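PDB 1WC2: endoglucanase from Mytilus edulis, which hydrolyses internal beta-1,4-glucosidic linkages in cellulose and related beta-glucans as a family 45 glycoside hydrolase, and also has expansin activity. Local coordinates for residues 94-98 / 164-169. Numbering follows the deposited sequence. Where two conformers were deposited one is given.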
loop_
_atom_site.group_PDB
_atom_site.type_symbol
_atom_site.label_atom_id
_atom_site.label_comp_id
_atom_site.label_asym_id
_atom_site.label_seq_id
_atom_site.Cartn_x
_atom_site.Cartn_y
_atom_site.Cartn_z
ATOM N N SER A 94 -1.666 6.506 12.382
ATOM C CA SER A 94 -2.436 6.051 11.232
ATOM C C SER A 94 -2.564 7.070 10.107
ATOM O O SER A 94 -2.830 8.256 10.353
ATOM C CB SER A 94 -3.840 5.617 11.656
ATOM O OG SER A 94 -4.640 6.733 11.998
ATOM N N LYS A 95 -2.431 6.569 8.880
ATOM C CA LYS A 95 -2.664 7.345 7.670
ATOM C C LYS A 95 -3.340 6.423 6.649
ATOM O O LYS A 95 -3.252 5.190 6.759
ATOM C CB LYS A 95 -1.353 7.884 7.071
ATOM C CG LYS A 95 -0.655 8.988 7.871
ATOM C CD LYS A 95 -1.483 10.257 7.980
ATOM C CE LYS A 95 -0.706 11.391 8.649
ATOM N NZ LYS A 95 -1.558 12.574 8.925
ATOM N N THR A 96 -3.974 7.028 5.651
ATOM C CA THR A 96 -4.689 6.304 4.607
ATOM C C THR A 96 -3.989 6.472 3.250
ATOM O O THR A 96 -3.611 7.593 2.861
ATOM C CB THR A 96 -6.141 6.801 4.548
ATOM O OG1 THR A 96 -6.832 6.421 5.745
ATOM C CG2 THR A 96 -6.926 6.163 3.401
ATOM N N PHE A 97 -3.846 5.358 2.535
ATOM C CA PHE A 97 -3.132 5.283 1.268
ATOM C C PHE A 97 -4.075 4.811 0.173
ATOM O O PHE A 97 -4.795 3.829 0.341
ATOM C CB PHE A 97 -1.940 4.318 1.387
ATOM C CG PHE A 97 -0.925 4.744 2.414
ATOM C CD1 PHE A 97 -1.144 4.499 3.763
ATOM C CD2 PHE A 97 0.236 5.405 2.040
ATOM C CE1 PHE A 97 -0.239 4.923 4.724
ATOM C CE2 PHE A 97 1.156 5.824 3.006
ATOM C CZ PHE A 97 0.913 5.582 4.347
ATOM N N MET A 98 -4.058 5.479 -0.975
ATOM C CA MET A 98 -4.781 5.002 -2.157
ATOM C C MET A 98 -3.908 4.035 -2.962
ATOM O O MET A 98 -2.751 4.359 -3.267
ATOM C CB MET A 98 -5.188 6.168 -3.058
ATOM C CG MET A 98 -5.941 5.713 -4.313
ATOM S SD MET A 98 -6.486 7.082 -5.372
ATOM C CE MET A 98 -7.929 7.672 -4.408
ATOM N N ASP A 164 -6.286 14.737 5.825
ATOM C CA ASP A 164 -4.939 14.901 5.288
ATOM C C ASP A 164 -5.026 14.883 3.772
ATOM O O ASP A 164 -5.273 13.835 3.163
ATOM C CB ASP A 164 -4.003 13.806 5.809
ATOM C CG ASP A 164 -2.530 14.121 5.583
ATOM O OD1 ASP A 164 -2.171 14.696 4.528
ATOM O OD2 ASP A 164 -1.679 13.789 6.430
ATOM N N HIS A 165 -4.793 16.046 3.167
ATOM C CA HIS A 165 -4.982 16.212 1.737
ATOM C C HIS A 165 -4.035 15.334 0.915
ATOM O O HIS A 165 -4.283 15.130 -0.261
ATOM C CB HIS A 165 -4.844 17.681 1.321
ATOM C CG HIS A 165 -5.868 18.590 1.933
ATOM N ND1 HIS A 165 -5.671 19.951 2.054
ATOM C CD2 HIS A 165 -7.095 18.342 2.453
ATOM C CE1 HIS A 165 -6.726 20.498 2.636
ATOM N NE2 HIS A 165 -7.608 19.546 2.880
ATOM N N ARG A 166 -2.963 14.824 1.527
ATOM C CA ARG A 166 -2.057 13.904 0.841
ATOM C C ARG A 166 -2.739 12.589 0.470
ATOM O O ARG A 166 -2.312 11.946 -0.456
ATOM C CB ARG A 166 -0.793 13.645 1.672
ATOM C CG ARG A 166 0.138 14.848 1.750
ATOM C CD ARG A 166 1.314 14.674 2.692
ATOM N NE ARG A 166 0.879 14.519 4.081
ATOM C CZ ARG A 166 1.702 14.376 5.118
ATOM N NH1 ARG A 166 3.017 14.403 4.952
ATOM N NH2 ARG A 166 1.206 14.235 6.341
ATOM N N THR A 167 -3.778 12.179 1.203
ATOM C CA THR A 167 -4.583 11.021 0.765
ATOM C C THR A 167 -5.450 11.482 -0.401
ATOM O O THR A 167 -6.280 12.370 -0.199
ATOM C CB THR A 167 -5.493 10.529 1.900
ATOM O OG1 THR A 167 -4.707 10.052 3.006
ATOM C CG2 THR A 167 -6.370 9.353 1.454
ATOM N N PRO A 168 -5.291 10.939 -1.607
ATOM C CA PRO A 168 -6.114 11.396 -2.738
ATOM C C PRO A 168 -7.612 11.171 -2.539
ATOM O O PRO A 168 -8.029 10.196 -1.919
ATOM C CB PRO A 168 -5.587 10.566 -3.913
ATOM C CG PRO A 168 -4.205 10.199 -3.507
ATOM C CD PRO A 168 -4.331 9.905 -2.037
ATOM N N SER A 169 -8.407 12.079 -3.093
ATOM C CA SER A 169 -9.859 11.957 -3.126
ATOM C C SER A 169 -10.341 11.023 -4.240
ATOM O O SER A 169 -9.609 10.703 -5.184
ATOM C CB SER A 169 -10.476 13.341 -3.345
ATOM O OG SER A 169 -10.129 13.804 -4.633
HETATM O O HOH W 1 -4.221 9.950 5.728
#
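Asp164 OD2 is gripped by two cations: Lys95 NZ, 2.8 Å away, takes its anti lone pair, and Arg166 NH2 takes the syn one. The guanidinium meets the carboxylate side-on, NE reaching OD1 in a nearly straight bond (174°), so the carboxylate lies at the guanidinium edge with both oxygens close to its plane. OD1 also accepts from Arg166 N at 3.1 Å, an Asx turn within the type I turn 164-167. Lys95 NZ and Arg166 NH2 come within 4.1 Å of each other, like charges that probably tolerate this because both bind the same oxygen; an alanine here in place of Asp164 would probably leave both cations without their shared counter-charge and Arg166 freer to turn.

Further along strand 94-100, the hydroxyl of Thr167 donates to Thr96 O (OG1 to O 2.7 Å), tilted 28° from the carbonyl plane. A water, 2.8 Å from Thr167 OG1, links that hydroxyl to Thr96 N. With CG anti to the backbone N (chi1 180°), Met98 reaches across Pro168, then turns about its CG-SD bond, bringing CE within 3.8 Å of Pro168 CB.

In this double-psi barrel enzyme, therefore, an irregular loop is joined to a barrel strand by a salt bridge at the partly exposed end and, where buried, by a hydroxyl bound to strand backbone and apolar contact.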